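Local coordinates for enoyl-CoA hydratase (Geobacillus kaustophilus, PDB 2PPY) that probably adds water across the double bond of enoyl-CoA thioesters, the hydration step of fatty acid beta-oxidation, at the interface of chains A and B and the interface of chains A and C. Coordinates in Å, arbitrary orientation; residue numbers count along the deposited sequence, not the author numbering. Chains: chain A/B/C, Enoyl-CoA hydratase.

Contact 1: the interface of chains A and B. Residues chain A 217, 233, 236-237, 240; chain B 236, 239-240, 243.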
loop_
_atom_site.group_PDB
_atom_site.type_symbol
_atom_site.label_atom_id
_atom_site.label_comp_id
_atom_site.label_asym_id
_atom_site.label_seq_id
_atom_site.Cartn_x
_atom_site.Cartn_y
_atom_site.Cartn_z
ATOM N N LEU A 217 15.925 1.232 -11.573
ATOM C CA LEU A 217 14.719 2.007 -11.311
ATOM C C LEU A 217 13.538 1.074 -11.041
ATOM O O LEU A 217 12.735 1.304 -10.137
ATOM C CB LEU A 217 14.383 2.901 -12.510
ATOM C CG LEU A 217 15.320 4.075 -12.808
ATOM C CD1 LEU A 217 14.879 4.755 -14.093
ATOM C CD2 LEU A 217 15.306 5.056 -11.640
ATOM N N TYR A 233 4.833 -1.135 -14.007
ATOM C CA TYR A 233 5.913 -0.147 -13.990
ATOM C C TYR A 233 7.128 -0.763 -14.681
ATOM O O TYR A 233 7.830 -0.109 -15.456
ATOM C CB TYR A 233 6.233 0.224 -12.536
ATOM C CG TYR A 233 7.446 1.109 -12.326
ATOM C CD1 TYR A 233 7.520 2.387 -12.886
ATOM C CD2 TYR A 233 8.504 0.681 -11.525
ATOM C CE1 TYR A 233 8.620 3.217 -12.648
ATOM C CE2 TYR A 233 9.599 1.496 -11.283
ATOM C CZ TYR A 233 9.652 2.760 -11.843
ATOM O OH TYR A 233 10.743 3.558 -11.589
ATOM N N GLU A 236 6.688 -0.783 -18.475
ATOM C CA GLU A 236 6.905 0.476 -19.174
ATOM C C GLU A 236 8.401 0.709 -19.331
ATOM O O GLU A 236 8.855 1.235 -20.352
ATOM C CB GLU A 236 6.270 1.642 -18.410
ATOM C CG GLU A 236 4.753 1.568 -18.306
ATOM C CD GLU A 236 4.086 1.193 -19.627
ATOM O OE1 GLU A 236 4.400 1.818 -20.666
ATOM O OE2 GLU A 236 3.241 0.272 -19.620
ATOM N N LEU A 237 9.167 0.317 -18.316
ATOM C CA LEU A 237 10.613 0.458 -18.364
ATOM C C LEU A 237 11.140 -0.467 -19.458
ATOM O O LEU A 237 12.086 -0.125 -20.174
ATOM C CB LEU A 237 11.230 0.095 -17.012
ATOM C CG LEU A 237 11.073 1.154 -15.916
ATOM C CD1 LEU A 237 11.189 0.509 -14.548
ATOM C CD2 LEU A 237 12.123 2.248 -16.100
ATOM N N LEU A 240 10.551 1.005 -22.915
ATOM C CA LEU A 240 11.606 1.944 -23.273
ATOM C C LEU A 240 12.832 1.196 -23.790
ATOM O O LEU A 240 13.497 1.650 -24.721
ATOM C CB LEU A 240 11.982 2.800 -22.060
ATOM C CG LEU A 240 10.968 3.900 -21.744
ATOM C CD1 LEU A 240 11.093 4.348 -20.303
ATOM C CD2 LEU A 240 11.201 5.059 -22.697
ATOM N N GLU B 236 7.777 7.297 -16.558
ATOM C CA GLU B 236 8.254 6.370 -17.577
ATOM C C GLU B 236 7.301 6.377 -18.770
ATOM O O GLU B 236 7.734 6.254 -19.919
ATOM C CB GLU B 236 8.375 4.955 -17.008
ATOM C CG GLU B 236 9.396 4.814 -15.885
ATOM C CD GLU B 236 10.756 5.397 -16.249
ATOM O OE1 GLU B 236 11.244 5.129 -17.367
ATOM O OE2 GLU B 236 11.338 6.116 -15.411
ATOM N N ASN B 239 8.211 9.296 -20.592
ATOM C CA ASN B 239 9.464 9.107 -21.313
ATOM C C ASN B 239 9.184 8.495 -22.677
ATOM O O ASN B 239 9.842 8.826 -23.663
ATOM C CB ASN B 239 10.425 8.193 -20.539
ATOM C CG ASN B 239 11.112 8.903 -19.390
ATOM O OD1 ASN B 239 11.350 10.109 -19.445
ATOM N ND2 ASN B 239 11.459 8.151 -18.350
ATOM N N LEU B 240 8.210 7.593 -22.728
ATOM C CA LEU B 240 7.838 6.958 -23.986
ATOM C C LEU B 240 7.247 8.022 -24.912
ATOM O O LEU B 240 7.557 8.066 -26.105
ATOM C CB LEU B 240 6.829 5.833 -23.728
ATOM C CG LEU B 240 7.443 4.562 -23.119
ATOM C CD1 LEU B 240 6.373 3.717 -22.444
ATOM C CD2 LEU B 240 8.155 3.772 -24.211
ATOM N N ARG B 243 9.643 10.246 -26.647
ATOM C CA ARG B 243 10.366 9.583 -27.722
ATOM C C ARG B 243 9.483 9.249 -28.918
ATOM O O ARG B 243 9.968 8.742 -29.932
ATOM C CB ARG B 243 11.014 8.301 -27.195
ATOM C CG ARG B 243 12.124 8.544 -26.191
ATOM C CD ARG B 243 12.579 7.242 -25.544
ATOM N NE ARG B 243 13.815 7.416 -24.788
ATOM C CZ ARG B 243 13.950 8.218 -23.738
ATOM N NH1 ARG B 243 12.919 8.931 -23.301
ATOM N NH2 ARG B 243 15.126 8.319 -23.130
HETATM O O HOH W 1 11.411 5.828 -12.666
#

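Contact 2: the interface of chains A and C. Residues chain A 218-219, 231, 234; chain C 146, 149-152.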
loop_
_atom_site.group_PDB
_atom_site.type_symbol
_atom_site.label_atom_id
_atom_site.label_comp_id
_atom_site.label_asym_id
_atom_site.label_seq_id
_atom_site.Cartn_x
_atom_site.Cartn_y
_atom_site.Cartn_z
ATOM N N ALA A 218 13.437 0.023 -11.843
ATOM C CA ALA A 218 12.356 -0.940 -11.704
ATOM C C ALA A 218 12.283 -1.543 -10.307
ATOM O O ALA A 218 11.207 -1.635 -9.714
ATOM C CB ALA A 218 12.516 -2.050 -12.743
ATOM N N ILE A 219 13.431 -1.943 -9.776
ATOM C CA ILE A 219 13.477 -2.574 -8.462
ATOM C C ILE A 219 13.370 -1.627 -7.267
ATOM O O ILE A 219 12.591 -1.874 -6.348
ATOM C CB ILE A 219 14.758 -3.417 -8.317
ATOM C CG1 ILE A 219 14.779 -4.509 -9.394
ATOM C CG2 ILE A 219 14.832 -4.033 -6.921
ATOM C CD1 ILE A 219 16.072 -5.304 -9.430
ATOM N N ILE A 231 4.556 -4.742 -11.764
ATOM C CA ILE A 231 4.952 -5.334 -13.023
ATOM C C ILE A 231 4.548 -4.413 -14.182
ATOM O O ILE A 231 5.131 -4.474 -15.258
ATOM C CB ILE A 231 4.347 -6.744 -13.158
ATOM C CG1 ILE A 231 4.886 -7.621 -12.012
ATOM C CG2 ILE A 231 4.709 -7.350 -14.515
ATOM C CD1 ILE A 231 4.298 -9.014 -11.933
ATOM N N GLU A 234 7.354 -2.039 -14.397
ATOM C CA GLU A 234 8.452 -2.789 -14.984
ATOM C C GLU A 234 8.226 -2.926 -16.484
ATOM O O GLU A 234 9.174 -2.912 -17.269
ATOM C CB GLU A 234 8.521 -4.172 -14.341
ATOM C CG GLU A 234 9.205 -5.245 -15.178
ATOM C CD GLU A 234 8.998 -6.636 -14.600
ATOM O OE1 GLU A 234 9.604 -6.946 -13.551
ATOM O OE2 GLU A 234 8.212 -7.412 -15.193
ATOM N N ALA C 146 14.374 -8.404 -17.306
ATOM C CA ALA C 146 13.445 -9.504 -17.072
ATOM C C ALA C 146 12.055 -8.885 -16.915
ATOM O O ALA C 146 11.618 -8.589 -15.801
ATOM C CB ALA C 146 13.841 -10.261 -15.812
ATOM N N GLY C 149 7.844 -10.095 -14.914
ATOM C CA GLY C 149 7.752 -10.107 -13.465
ATOM C C GLY C 149 9.036 -10.496 -12.758
ATOM O O GLY C 149 9.098 -10.490 -11.526
ATOM N N GLY C 150 10.068 -10.823 -13.532
ATOM C CA GLY C 150 11.337 -11.223 -12.950
ATOM C C GLY C 150 11.994 -10.225 -12.008
ATOM O O GLY C 150 12.466 -10.601 -10.933
ATOM N N THR C 151 12.042 -8.954 -12.400
ATOM C CA THR C 151 12.671 -7.952 -11.549
ATOM C C THR C 151 11.893 -7.753 -10.251
ATOM O O THR C 151 12.485 -7.575 -9.189
ATOM C CB THR C 151 12.802 -6.589 -12.264
ATOM O OG1 THR C 151 11.520 -5.954 -12.344
ATOM C CG2 THR C 151 13.355 -6.785 -13.673
ATOM N N GLN C 152 10.568 -7.812 -10.336
ATOM C CA GLN C 152 9.714 -7.610 -9.168
ATOM C C GLN C 152 9.587 -8.828 -8.259
ATOM O O GLN C 152 9.603 -8.700 -7.035
ATOM C CB GLN C 152 8.322 -7.159 -9.616
ATOM C CG GLN C 152 8.339 -5.877 -10.417
ATOM C CD GLN C 152 9.108 -4.774 -9.719
ATOM O OE1 GLN C 152 8.759 -4.357 -8.611
ATOM N NE2 GLN C 152 10.170 -4.298 -10.363
HETATM O O HOH W 2 11.001 -4.484 -6.602
#

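Contact 1: the interface of chains A and B
Helices 227-242 of chains A and B run side by side in the same direction at a shallow angle, so that A:Leu240 faces B:Leu240 and the CA atoms of A:Glu236 and B:Glu236 are 6.2 Å apart. The two leucines touch through their branches, CD2 against CD2 at 3.6 Å. CD2 of A:Leu240 also rests on CB of B:Asn239 and the CD methylene of B:Arg243.

B:Glu236 reaches into chain A. Its chain bends at chi2 (-51°), which tucks the carboxylate down over A:Leu237 instead of sending it outward; CD2 of A:Leu237 lies 3.4 Å from the carboxylate carbon CD. Its CG leans on the ring-edge atom CE1 of A:Tyr233 at 3.7 Å, with carboxylate and ring planes turned 79° apart. Water 1 lies at the ring edge, 2.6 Å from the phenol OH of A:Tyr233 and 2.8 Å from OE2 of B:Glu236, linking the chains. On the other oxygen, OE1, B:Asn239 donates through ND2 at 3.2 Å, in the plane of its own amide but from above that of the carboxylate. This steadies the acid among leucine methyls, surroundings that may raise its pKa. The twin glutamate, A:Glu236, brings OE1 to 3.3 Å from CD1 of B:Leu240.

This two-fold packing of helices probably helps to join subunits in the hexamer, perhaps as the link between trimers.

Contact 2: the interface of chains A and C
The GGTQ segment at the start of helix 150-158 of chain C, a conserved stretch in the crotonase fold, receives A:Glu234 at its N-terminal end. The glutamate comes from helix 227-242 of chain A. Its CG lies opposite the backbone N (chi1 157°) and the chain stays extended beyond it, carrying the carboxylate across to C:Gly149 and C:Thr151.

The two oxygens divide the work. OE2 takes the backbone N-H of C:Gly149 at 2.7 Å on its syn lone pair, whereas OE1 takes the hydroxyl OG1 of C:Thr151 at 2.5 Å on its anti lone pair. The backbone N-H groups of C:Thr151 and C:Gln152 make weak bonds to OE1. The acid thus caps the helix, whose N-terminal dipole would be expected to stabilise its negative charge.

C:Gln152 braces this arrangement from the other side. A turn at its second torsion (-51°) curls the chain back, and NE2 donates to OG1 of C:Thr151 at 2.9 Å, the hydroxyl that in turn serves A:Glu234. The same NE2 gives a second bond, 2.9 Å long, to the backbone O of A:Ala218, arriving steeply above the carbonyl plane. Its partner atom in the amide, OE1, meets water 2 at 3.0 Å, and this water continues to the backbone O of A:Ile219.

Apolar contacts flank the polar network. CD1 of A:Ile231 packs 3.9 Å from CA of C:Gly149, while CG1 of A:Ile219 lies 4.1 Å from CB of C:Thr151, the two side chains meeting at a slant.

By tying a helix start of one subunit to two helices of another, the site probably helps to build the trimer typical of the family and to fix the start of the 150-158 helix against its neighbour.

The CA centres of contact 1 and contact 2 are about 13 Å apart, and both draw on helices 209-222 and 227-242 of chain A. Sequence neighbours turn to different partners: A:Leu217 and A:Tyr233 serve contact 1, A:Ala218 and A:Glu234 contact 2. One helix pair thus meets both chains. Contact 1 is mainly van der Waals packing round a glutamate, with a water bridge, and belongs to a two-fold interface; contact 2 is rich in direct hydrogen bonds and lies in one that is not an exact two-fold. Their combination suits a hexamer built as a dimer of trimers, in which these helices may couple both kinds of interface.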